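Local coordinates for protein beta-lactamase OXA-2 (Salmonella typhimurium, PDB 1K38) that hydrolyses the beta-lactam ring of penicillins such as oxacillin to a substituted beta-amino acid, as a class D serine beta-lactamase conferring antibiotic resistance, at residues Ser8-Phe13 with Gly21-Ala26; Ser99-Tyr104 with Tyr137-Ser142; Lys156-Glu161 with Trp202-Thr207; Gly208-Ala213 with Arg237-Leu242. All coordinates share one frame; numbering follows the deposited sequence.

Contact 1. Residues Ser8-Phe13 with Gly21-Ala26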
# COMPACT_ATOMS: atom_id res chain seq x y z
N SER A 8 -29.43 -14.28 -1.79
CA SER A 8 -30.18 -14.53 -0.56
C SER A 8 -29.54 -15.64 0.25
O SER A 8 -29.74 -15.73 1.47
CB SER A 8 -31.64 -14.90 -0.89
OG SER A 8 -31.69 -16.07 -1.69
N ASP A 9 -28.76 -16.49 -0.41
CA ASP A 9 -28.10 -17.59 0.26
C ASP A 9 -27.03 -17.08 1.22
O ASP A 9 -26.58 -17.81 2.11
CB ASP A 9 -27.48 -18.55 -0.76
CG ASP A 9 -26.50 -17.86 -1.69
OD1 ASP A 9 -26.91 -16.91 -2.39
OD2 ASP A 9 -25.33 -18.28 -1.73
N TRP A 10 -26.61 -15.83 1.04
CA TRP A 10 -25.61 -15.24 1.92
C TRP A 10 -26.17 -14.98 3.31
O TRP A 10 -25.45 -14.56 4.21
CB TRP A 10 -25.06 -13.95 1.32
CG TRP A 10 -24.03 -14.19 0.26
CD1 TRP A 10 -23.55 -15.40 -0.16
CD2 TRP A 10 -23.35 -13.20 -0.52
NE1 TRP A 10 -22.61 -15.22 -1.15
CE2 TRP A 10 -22.47 -13.88 -1.39
CE3 TRP A 10 -23.40 -11.80 -0.57
CZ2 TRP A 10 -21.64 -13.21 -2.30
CZ3 TRP A 10 -22.58 -11.13 -1.48
CH2 TRP A 10 -21.71 -11.84 -2.33
N ARG A 11 -27.46 -15.25 3.49
CA ARG A 11 -28.07 -15.04 4.79
C ARG A 11 -27.39 -15.94 5.82
O ARG A 11 -27.34 -15.60 7.00
CB ARG A 11 -29.57 -15.35 4.74
CG ARG A 11 -30.27 -15.17 6.08
CD ARG A 11 -31.78 -15.08 5.92
NE ARG A 11 -32.16 -13.97 5.05
CZ ARG A 11 -33.41 -13.56 4.87
NH1 ARG A 11 -34.42 -14.16 5.48
NH2 ARG A 11 -33.66 -12.53 4.06
N LYS A 12 -26.86 -17.07 5.37
CA LYS A 12 -26.20 -18.00 6.28
C LYS A 12 -24.99 -17.37 6.96
O LYS A 12 -24.67 -17.71 8.10
CB LYS A 12 -25.76 -19.27 5.54
CG LYS A 12 -24.67 -19.06 4.51
CD LYS A 12 -24.25 -20.39 3.92
CE LYS A 12 -23.21 -20.21 2.83
NZ LYS A 12 -22.78 -21.52 2.27
N PHE A 13 -24.33 -16.45 6.27
CA PHE A 13 -23.17 -15.79 6.84
C PHE A 13 -23.59 -14.79 7.91
O PHE A 13 -22.91 -14.65 8.93
CB PHE A 13 -22.36 -15.08 5.74
CG PHE A 13 -21.71 -16.03 4.77
CD1 PHE A 13 -20.71 -16.91 5.21
CD2 PHE A 13 -22.09 -16.06 3.44
CE1 PHE A 13 -20.12 -17.80 4.32
CE2 PHE A 13 -21.51 -16.95 2.55
CZ PHE A 13 -20.51 -17.83 2.99
N GLY A 21 -28.10 -7.13 8.54
CA GLY A 21 -27.48 -6.09 7.75
C GLY A 21 -27.55 -6.32 6.26
O GLY A 21 -28.40 -7.07 5.77
N THR A 22 -26.64 -5.67 5.55
CA THR A 22 -26.58 -5.77 4.09
C THR A 22 -25.13 -5.78 3.63
O THR A 22 -24.23 -5.39 4.37
CB THR A 22 -27.28 -4.55 3.44
OG1 THR A 22 -27.29 -4.70 2.01
CG2 THR A 22 -26.53 -3.25 3.78
N ILE A 23 -24.91 -6.28 2.42
CA ILE A 23 -23.58 -6.27 1.84
C ILE A 23 -23.70 -6.25 0.33
O ILE A 23 -24.57 -6.91 -0.25
CB ILE A 23 -22.71 -7.48 2.27
CG1 ILE A 23 -21.28 -7.28 1.75
CG2 ILE A 23 -23.28 -8.79 1.73
CD1 ILE A 23 -20.29 -8.34 2.20
N VAL A 24 -22.86 -5.44 -0.29
CA VAL A 24 -22.80 -5.32 -1.74
C VAL A 24 -21.37 -5.70 -2.09
O VAL A 24 -20.43 -5.23 -1.45
CB VAL A 24 -23.04 -3.88 -2.21
CG1 VAL A 24 -22.90 -3.80 -3.74
CG2 VAL A 24 -24.42 -3.41 -1.79
N VAL A 25 -21.22 -6.55 -3.10
CA VAL A 25 -19.90 -6.96 -3.55
C VAL A 25 -19.83 -6.76 -5.05
O VAL A 25 -20.67 -7.27 -5.80
CB VAL A 25 -19.64 -8.46 -3.22
CG1 VAL A 25 -18.32 -8.90 -3.85
CG2 VAL A 25 -19.61 -8.67 -1.71
N ALA A 26 -18.84 -6.00 -5.50
CA ALA A 26 -18.66 -5.76 -6.93
C ALA A 26 -17.33 -6.39 -7.31
O ALA A 26 -16.27 -5.86 -6.99
CB ALA A 26 -18.66 -4.27 -7.23
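The indole of Trp10 lies across the side chains of Ile23 and Val25, packing the N-terminal 3-10 turn and helix 11-16 against strand 21-27 of the central mixed sheet in this penicillin-binding-protein-like fold. The backbones stay well apart, 9.2 Å between the CA atoms of Trp10 and Ile23, and the large side chain of Trp10 spans the interval. With CG anti to the carbonyl carbon (chi1 -79°), the indole points at the strand and presents its six-membered ring. The side chain crosses those of Ile23 and Val25 at about a right angle, and its far rim rests on one methyl from each. CG2 of Ile23 approaches Trp10 CE3 to 3.8 Å and also lies close to CZ3. One strand repeat further on, Val25 offers its own CG2 to the same ring. Both methyls come in obliquely to the ring, and the contact is purely apolar. Ile23 and Val25 are two residues apart on an extended strand and therefore face the same side; Val24, between them, turns to the other side, toward helix 147-158. Leu36 of strand 36-38 and Ile235 of helix 226-238 also touch the indole, placing it between strands 21-27 and 36-38 of the sheet and the C-terminal helix. At the outer corner of the ring, Val25 CG2 stands 3.9 Å from both Trp10 CH2 and Trp10 CZ3.

Contact 2. Residues Ser99-Tyr104 with Tyr137-Ser142. With FMT (formic acid), chain C.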
# COMPACT_ATOMS: atom_id res chain seq x y z
N SER A 99 -9.35 5.06 13.73
CA SER A 99 -10.56 5.89 13.66
C SER A 99 -10.48 6.98 14.72
O SER A 99 -11.43 7.21 15.48
CB SER A 99 -11.81 5.03 13.89
OG SER A 99 -12.00 4.13 12.81
N THR A 100 -9.34 7.66 14.77
CA THR A 100 -9.12 8.73 15.74
C THR A 100 -9.89 9.97 15.31
O THR A 100 -9.37 10.83 14.60
CB THR A 100 -7.63 9.04 15.87
OG1 THR A 100 -6.91 7.82 16.10
CG2 THR A 100 -7.39 9.99 17.03
N VAL A 101 -11.13 10.04 15.76
CA VAL A 101 -12.01 11.14 15.41
C VAL A 101 -11.50 12.54 15.72
O VAL A 101 -11.69 13.45 14.91
CB VAL A 101 -13.40 10.95 16.08
CG1 VAL A 101 -14.35 12.05 15.63
CG2 VAL A 101 -13.96 9.58 15.74
N TRP A 102 -10.86 12.74 16.87
CA TRP A 102 -10.41 14.09 17.20
C TRP A 102 -9.47 14.71 16.17
O TRP A 102 -9.45 15.93 16.01
CB TRP A 102 -9.79 14.17 18.61
CG TRP A 102 -8.52 13.41 18.85
CD1 TRP A 102 -8.40 12.19 19.46
CD2 TRP A 102 -7.18 13.86 18.59
NE1 TRP A 102 -7.07 11.86 19.60
CE2 TRP A 102 -6.30 12.87 19.08
CE3 TRP A 102 -6.64 15.01 18.00
CZ2 TRP A 102 -4.91 12.99 18.99
CZ3 TRP A 102 -5.25 15.13 17.92
CH2 TRP A 102 -4.40 14.12 18.41
N VAL A 103 -8.71 13.88 15.47
CA VAL A 103 -7.80 14.41 14.45
C VAL A 103 -8.62 15.00 13.31
O VAL A 103 -8.34 16.10 12.83
CB VAL A 103 -6.89 13.29 13.88
CG1 VAL A 103 -6.13 13.80 12.66
CG2 VAL A 103 -5.91 12.83 14.94
N TYR A 104 -9.65 14.28 12.88
CA TYR A 104 -10.48 14.76 11.80
C TYR A 104 -11.40 15.90 12.21
O TYR A 104 -11.89 16.64 11.36
CB TYR A 104 -11.26 13.59 11.18
CG TYR A 104 -10.35 12.71 10.34
CD1 TYR A 104 -9.41 11.87 10.95
CD2 TYR A 104 -10.36 12.78 8.95
CE1 TYR A 104 -8.51 11.13 10.19
CE2 TYR A 104 -9.46 12.03 8.18
CZ TYR A 104 -8.53 11.21 8.81
OH TYR A 104 -7.63 10.49 8.06
N TYR A 137 -19.97 16.06 11.67
CA TYR A 137 -21.18 15.86 10.88
C TYR A 137 -21.28 14.46 10.27
O TYR A 137 -22.35 14.04 9.84
CB TYR A 137 -21.28 16.89 9.76
CG TYR A 137 -20.13 16.88 8.76
CD1 TYR A 137 -19.02 17.72 8.93
CD2 TYR A 137 -20.18 16.07 7.63
CE1 TYR A 137 -17.99 17.75 7.99
CE2 TYR A 137 -19.15 16.10 6.68
CZ TYR A 137 -18.07 16.94 6.86
OH TYR A 137 -17.08 17.00 5.90
N TRP A 138 -20.16 13.75 10.23
CA TRP A 138 -20.15 12.41 9.65
C TRP A 138 -20.46 11.32 10.67
O TRP A 138 -20.49 10.14 10.33
CB TRP A 138 -18.78 12.14 9.01
CG TRP A 138 -17.65 12.19 9.97
CD1 TRP A 138 -17.07 11.13 10.61
CD2 TRP A 138 -16.97 13.36 10.45
NE1 TRP A 138 -16.08 11.56 11.46
CE2 TRP A 138 -16.00 12.93 11.38
CE3 TRP A 138 -17.09 14.73 10.18
CZ2 TRP A 138 -15.14 13.82 12.04
CZ3 TRP A 138 -16.24 15.62 10.85
CH2 TRP A 138 -15.28 15.15 11.76
N ILE A 139 -20.70 11.71 11.91
CA ILE A 139 -21.03 10.74 12.96
C ILE A 139 -22.42 11.01 13.52
O ILE A 139 -23.25 10.11 13.58
CB ILE A 139 -20.00 10.79 14.11
CG1 ILE A 139 -18.62 10.35 13.61
CG2 ILE A 139 -20.45 9.87 15.24
CD1 ILE A 139 -17.57 10.26 14.69
N GLU A 140 -22.66 12.25 13.93
CA GLU A 140 -23.96 12.62 14.49
C GLU A 140 -24.66 13.70 13.67
O GLU A 140 -25.70 14.22 14.08
CB GLU A 140 -23.78 13.09 15.94
CG GLU A 140 -22.57 14.00 16.18
CD GLU A 140 -22.74 15.40 15.61
OE1 GLU A 140 -21.75 16.16 15.60
OE2 GLU A 140 -23.86 15.74 15.18
N GLY A 141 -24.09 14.03 12.52
CA GLY A 141 -24.66 15.05 11.66
C GLY A 141 -25.71 14.53 10.70
O GLY A 141 -26.24 13.43 10.86
N SER A 142 -26.00 15.33 9.67
CA SER A 142 -27.00 14.98 8.68
C SER A 142 -26.49 14.10 7.54
O SER A 142 -27.28 13.53 6.80
CB SER A 142 -27.60 16.25 8.08
OG SER A 142 -28.17 17.08 9.08
C FMT C . -15.03 2.27 13.91
O1 FMT C . -15.27 0.87 14.42
O2 FMT C . -13.66 2.39 13.22
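Val101 and Tyr104, in the first turn of helix 101-111, pack against Trp138 and Ile139 of the irregular loop before helix 147-158, beside the active site of the class D beta-lactamase fold. The buried part is centred on Trp138. Its CG sits between the backbone N and the carbonyl carbon (chi1 62°), sending the indole toward the helix, where CZ2 lies 4.0 Å from Tyr104 CB. The neighbouring CH2 approaches the main-chain oxygen Tyr104 O to 3.7 Å, obliquely to the ring. The phenol of Tyr104 leads away, its OH hydrogen-bonded to Thr58 OG1. Trp138 NE1 bonds to a carbamate oxygen (OQ1) of the carboxylated lysine at position 54, so the ring probably also helps to position this modified residue.

Ser99 to Val101 form the Ser-X-Val motif of class D enzymes. Ser99, whose positive phi closes helix 92-97 in a Schellman motif, hydrogen-bonds to Lys189 of the KTG motif, which probably binds substrate. Its OG also meets O2 of a formic acid molecule, probably from the crystallisation liquor, at a separation too short to be taken at face value. The solvent side is aliphatic: Val101 and Ile139, both partly exposed, reach toward each other tip to tip. Val101 CG1 links the two parts, 4.1 Å from Trp138 CZ2, and Ile139 CD1 stands 3.8 Å from both Val101 CG1 and Val101 CG2.

Contact 3. Residues Lys156-Glu161 with Trp202-Thr207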
# COMPACT_ATOMS: atom_id res chain seq x y z
N LYS A 156 -14.41 4.88 -7.83
CA LYS A 156 -13.84 6.10 -8.39
C LYS A 156 -12.45 6.33 -7.80
O LYS A 156 -11.51 6.67 -8.52
CB LYS A 156 -14.75 7.30 -8.13
CG LYS A 156 -16.04 7.25 -8.94
CD LYS A 156 -16.87 8.52 -8.81
CE LYS A 156 -17.48 8.66 -7.43
NZ LYS A 156 -18.49 9.75 -7.42
N LEU A 157 -12.31 6.13 -6.49
CA LEU A 157 -11.03 6.29 -5.81
C LEU A 157 -10.01 5.31 -6.40
O LEU A 157 -8.87 5.67 -6.68
CB LEU A 157 -11.19 6.03 -4.31
CG LEU A 157 -9.90 6.06 -3.47
CD1 LEU A 157 -9.23 7.42 -3.60
CD2 LEU A 157 -10.23 5.77 -2.00
N TYR A 158 -10.44 4.07 -6.56
CA TYR A 158 -9.59 3.02 -7.12
C TYR A 158 -9.04 3.44 -8.49
O TYR A 158 -7.85 3.25 -8.77
CB TYR A 158 -10.41 1.73 -7.25
CG TYR A 158 -9.70 0.60 -7.97
CD1 TYR A 158 -8.61 -0.04 -7.40
CD2 TYR A 158 -10.14 0.17 -9.22
CE1 TYR A 158 -7.97 -1.10 -8.04
CE2 TYR A 158 -9.52 -0.89 -9.87
CZ TYR A 158 -8.43 -1.52 -9.28
OH TYR A 158 -7.83 -2.58 -9.92
N ARG A 159 -9.91 4.02 -9.31
CA ARG A 159 -9.54 4.43 -10.66
C ARG A 159 -8.88 5.80 -10.74
O ARG A 159 -8.55 6.27 -11.83
CB ARG A 159 -10.79 4.43 -11.55
CG ARG A 159 -11.46 3.07 -11.70
CD ARG A 159 -10.65 2.17 -12.63
NE ARG A 159 -11.22 0.83 -12.71
CZ ARG A 159 -10.75 -0.14 -13.49
NH1 ARG A 159 -9.69 0.09 -14.26
NH2 ARG A 159 -11.32 -1.33 -13.49
N ASN A 160 -8.68 6.45 -9.59
CA ASN A 160 -8.07 7.78 -9.53
C ASN A 160 -8.96 8.79 -10.25
O ASN A 160 -8.48 9.80 -10.76
CB ASN A 160 -6.69 7.75 -10.19
CG ASN A 160 -5.75 6.75 -9.55
OD1 ASN A 160 -5.51 6.80 -8.34
ND2 ASN A 160 -5.22 5.83 -10.35
N GLU A 161 -10.27 8.53 -10.24
CA GLU A 161 -11.24 9.39 -10.91
C GLU A 161 -11.86 10.50 -10.08
O GLU A 161 -12.68 11.27 -10.58
CB GLU A 161 -12.38 8.54 -11.48
CG GLU A 161 -11.93 7.44 -12.41
CD GLU A 161 -13.09 6.59 -12.88
OE1 GLU A 161 -14.03 6.37 -12.09
OE2 GLU A 161 -13.07 6.13 -14.04
N TRP A 202 -11.93 -2.84 -0.57
CA TRP A 202 -11.78 -3.78 -1.67
C TRP A 202 -10.51 -4.59 -1.52
O TRP A 202 -9.62 -4.25 -0.74
CB TRP A 202 -11.78 -3.05 -3.03
CG TRP A 202 -10.56 -2.19 -3.33
CD1 TRP A 202 -9.35 -2.61 -3.82
CD2 TRP A 202 -10.47 -0.76 -3.21
NE1 TRP A 202 -8.52 -1.53 -4.02
CE2 TRP A 202 -9.18 -0.38 -3.66
CE3 TRP A 202 -11.35 0.24 -2.78
CZ2 TRP A 202 -8.75 0.95 -3.69
CZ3 TRP A 202 -10.93 1.57 -2.81
CH2 TRP A 202 -9.64 1.91 -3.26
N VAL A 203 -10.45 -5.70 -2.25
CA VAL A 203 -9.26 -6.53 -2.25
C VAL A 203 -8.82 -6.59 -3.70
O VAL A 203 -9.61 -6.93 -4.59
CB VAL A 203 -9.54 -7.95 -1.70
CG1 VAL A 203 -10.62 -8.63 -2.52
CG2 VAL A 203 -8.25 -8.76 -1.70
N GLU A 204 -7.56 -6.25 -3.95
CA GLU A 204 -7.02 -6.25 -5.31
C GLU A 204 -6.27 -7.52 -5.61
O GLU A 204 -5.45 -7.98 -4.80
CB GLU A 204 -6.05 -5.09 -5.52
CG GLU A 204 -6.45 -3.80 -4.89
CD GLU A 204 -5.45 -2.69 -5.16
OE1 GLU A 204 -4.28 -2.99 -5.48
OE2 GLU A 204 -5.83 -1.52 -5.04
N TRP A 205 -6.53 -8.06 -6.79
CA TRP A 205 -5.86 -9.27 -7.28
C TRP A 205 -5.28 -8.94 -8.65
O TRP A 205 -5.61 -7.91 -9.24
CB TRP A 205 -6.86 -10.42 -7.40
CG TRP A 205 -7.33 -10.92 -6.07
CD1 TRP A 205 -8.42 -10.49 -5.37
CD2 TRP A 205 -6.70 -11.92 -5.27
NE1 TRP A 205 -8.50 -11.16 -4.17
CE2 TRP A 205 -7.46 -12.05 -4.09
CE3 TRP A 205 -5.56 -12.73 -5.43
CZ2 TRP A 205 -7.12 -12.94 -3.07
CZ3 TRP A 205 -5.23 -13.62 -4.42
CH2 TRP A 205 -6.00 -13.72 -3.25
N PRO A 206 -4.41 -9.80 -9.17
CA PRO A 206 -3.81 -9.55 -10.48
C PRO A 206 -4.82 -9.35 -11.62
O PRO A 206 -4.56 -8.59 -12.55
CB PRO A 206 -2.94 -10.79 -10.70
CG PRO A 206 -2.49 -11.12 -9.31
CD PRO A 206 -3.78 -10.97 -8.52
N THR A 207 -5.97 -10.01 -11.53
CA THR A 207 -6.98 -9.91 -12.58
C THR A 207 -8.05 -8.84 -12.34
O THR A 207 -8.90 -8.60 -13.21
CB THR A 207 -7.70 -11.26 -12.80
OG1 THR A 207 -8.35 -11.66 -11.59
CG2 THR A 207 -6.70 -12.33 -13.21
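Tyr158, in the last turn of helix 147-158, faces Trp202 on strand 196-205 with their CA atoms 9.0 Å apart, just before a Schellman motif with Asn160 at positive phi ends the helix. The side chains fill the interval as an edge-to-face (T-shaped) pair. Tyr158 directs its edge at the face of Trp202, the phenol and five-membered ring centroids being 5.2 Å apart and the planes turned by 75°. CG of Tyr158 is anti to the backbone N (chi1 173°), which carries the ring out over the indole; CD1 stands over the rim of the indole near NE1. Closer to the helix, Tyr158 CB forms a CH-pi contact, 4.2 Å from the centroid of the Trp202 six-membered ring. Leu157 takes the edge of that ring, its CD2 lying 4.1 Å from Trp202 CH2.

The polar element belongs to the strand. Trp202 NE1 donates to Glu204 OE2 over 2.9 Å, nearly straight at 176°, in the indole plane and onto the anti lone pair of the oxygen. The same OE2 forms a salt bridge with Arg187 and lies 3.7 Å from Tyr158 CE1, in the plane of the phenol. Phe71 of the second subunit packs edge-to-face with Tyr158, extending the aromatic cluster into the dimer interface. The hydrogen bond thus limits rotation of the indole whose face receives Tyr158, while Arg187 probably offsets the buried carboxylate charge.

Contact 4. Residues Gly208-Ala213 with Arg237-Leu242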
# COMPACT_ATOMS: atom_id res chain seq x y z
N GLY A 208 -8.00 -8.19 -11.19
CA GLY A 208 -8.99 -7.17 -10.89
C GLY A 208 -9.27 -7.04 -9.41
O GLY A 208 -8.76 -7.81 -8.60
N SER A 209 -10.09 -6.06 -9.06
CA SER A 209 -10.43 -5.82 -7.66
C SER A 209 -11.85 -6.21 -7.31
O SER A 209 -12.76 -6.14 -8.14
CB SER A 209 -10.19 -4.35 -7.32
OG SER A 209 -8.81 -4.05 -7.43
N VAL A 210 -12.03 -6.61 -6.05
CA VAL A 210 -13.34 -7.00 -5.56
C VAL A 210 -13.74 -6.00 -4.48
O VAL A 210 -13.15 -5.97 -3.40
CB VAL A 210 -13.30 -8.42 -4.96
CG1 VAL A 210 -14.70 -8.85 -4.52
CG2 VAL A 210 -12.74 -9.40 -5.98
N PHE A 211 -14.74 -5.17 -4.78
CA PHE A 211 -15.19 -4.15 -3.84
C PHE A 211 -16.29 -4.67 -2.93
O PHE A 211 -17.08 -5.52 -3.33
CB PHE A 211 -15.73 -2.93 -4.58
CG PHE A 211 -14.72 -2.29 -5.47
CD1 PHE A 211 -14.46 -2.80 -6.75
CD2 PHE A 211 -13.99 -1.19 -5.03
CE1 PHE A 211 -13.49 -2.22 -7.56
CE2 PHE A 211 -13.01 -0.61 -5.84
CZ PHE A 211 -12.76 -1.13 -7.11
N PHE A 212 -16.33 -4.16 -1.70
CA PHE A 212 -17.37 -4.56 -0.77
C PHE A 212 -17.80 -3.41 0.12
O PHE A 212 -17.03 -2.49 0.39
CB PHE A 212 -16.91 -5.73 0.11
CG PHE A 212 -15.76 -5.40 1.01
CD1 PHE A 212 -14.45 -5.65 0.60
CD2 PHE A 212 -15.97 -4.83 2.27
CE1 PHE A 212 -13.37 -5.34 1.42
CE2 PHE A 212 -14.89 -4.52 3.10
CZ PHE A 212 -13.59 -4.78 2.68
N ALA A 213 -19.05 -3.47 0.55
CA ALA A 213 -19.60 -2.47 1.44
C ALA A 213 -20.66 -3.17 2.26
O ALA A 213 -21.70 -3.59 1.74
CB ALA A 213 -20.20 -1.31 0.65
N ARG A 237 -14.06 -15.02 1.13
CA ARG A 237 -13.41 -16.32 0.99
C ARG A 237 -14.27 -17.26 0.15
O ARG A 237 -13.75 -18.03 -0.66
CB ARG A 237 -13.15 -16.95 2.37
CG ARG A 237 -12.02 -16.29 3.17
CD ARG A 237 -11.59 -17.18 4.34
NE ARG A 237 -12.67 -17.40 5.30
CZ ARG A 237 -12.99 -16.57 6.29
NH1 ARG A 237 -12.30 -15.44 6.47
NH2 ARG A 237 -13.99 -16.86 7.10
N SER A 238 -15.59 -17.19 0.32
CA SER A 238 -16.49 -18.07 -0.42
C SER A 238 -16.43 -17.84 -1.93
O SER A 238 -16.75 -18.75 -2.71
CB SER A 238 -17.94 -17.91 0.07
OG SER A 238 -18.55 -16.73 -0.41
N ILE A 239 -16.03 -16.65 -2.36
CA ILE A 239 -15.91 -16.38 -3.79
C ILE A 239 -14.44 -16.24 -4.18
O ILE A 239 -14.10 -15.63 -5.19
CB ILE A 239 -16.69 -15.11 -4.22
CG1 ILE A 239 -16.12 -13.86 -3.53
CG2 ILE A 239 -18.16 -15.27 -3.88
CD1 ILE A 239 -16.75 -12.57 -4.01
N GLU A 240 -13.58 -16.83 -3.35
CA GLU A 240 -12.14 -16.82 -3.58
C GLU A 240 -11.55 -15.42 -3.78
O GLU A 240 -10.68 -15.23 -4.63
CB GLU A 240 -11.80 -17.72 -4.77
CG GLU A 240 -12.13 -19.19 -4.53
CD GLU A 240 -11.79 -20.09 -5.71
OE1 GLU A 240 -10.66 -19.96 -6.23
OE2 GLU A 240 -12.63 -20.92 -6.09
N ALA A 241 -12.03 -14.46 -3.00
CA ALA A 241 -11.54 -13.09 -3.07
C ALA A 241 -10.55 -12.84 -1.93
O ALA A 241 -9.99 -11.75 -1.80
CB ALA A 241 -12.70 -12.12 -2.98
N LEU A 242 -10.36 -13.85 -1.10
CA LEU A 242 -9.41 -13.81 0.01
C LEU A 242 -8.87 -15.22 0.14
O LEU A 242 -9.58 -16.19 -0.12
CB LEU A 242 -10.08 -13.40 1.33
CG LEU A 242 -10.18 -11.91 1.66
CD1 LEU A 242 -10.82 -11.76 3.03
CD2 LEU A 242 -8.79 -11.28 1.66
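Val210 packs on Ala241 and Ile239, where the chain leaves the C-terminal helix 226-238 and passes alongside strand 208-217 of the central mixed sheet of the penicillin-binding-protein-like beta-lactamase fold. The contact between the two segments is wholly apolar and small, burying 87 Å² in all. Both methyls of Val210 bear on Ala241 CB: CG2 at 4.0 Å and CG1 at 4.1 Å. CG1 is anti to the backbone N (chi1 -177°) and CG2 anti to the carbonyl carbon, which turns the forked end of the valine to the alanine methyl. The short alanine side chain lets the chain come close to the strand, with the CA atoms of Val210 and Ala241 only 6.8 Å apart.

Main-chain bonds shape the turn. Glu240, at positive phi, is the C-prime residue of a Schellman motif, with Glu240 N bonded to Arg237 O and Ala241 N to Leu236 O. With the chain turned in this way, Ile239 and Ala241 both point toward the strand.

Polar links fix the segment further: Arg29 hydrogen-bonds to the carbonyls of Ile239 and Glu240, and Trp205 NE1 donates to Ala241 O. More loosely, Ile239 CD1 stands 4.3 Å from Val210 CG1.

Overall arrangement
Contacts 1, 3 and 4 all reach the central mixed sheet, through its neighbouring strands 21-27, 208-217 and 196-205. Contact 4 lies between the other two, its centre about 12 Å from each, while contacts 1 and 3 are about 21 Å apart. Backbone pairing joins them directly: Ala26 O accepts from Phe211 N, and Val203 O from Val210 N. Contact 3 brings in helix 147-158 and the dimer partner. Along the chain the four come in series, 1 to 4. The N-terminal turn of contact 1 and the C-terminal segment of contact 4 nonetheless lie on one face of the sheet, while contact 2, centred 26 to 28 Å from the others, sits beside the predicted nucleophile Ser51.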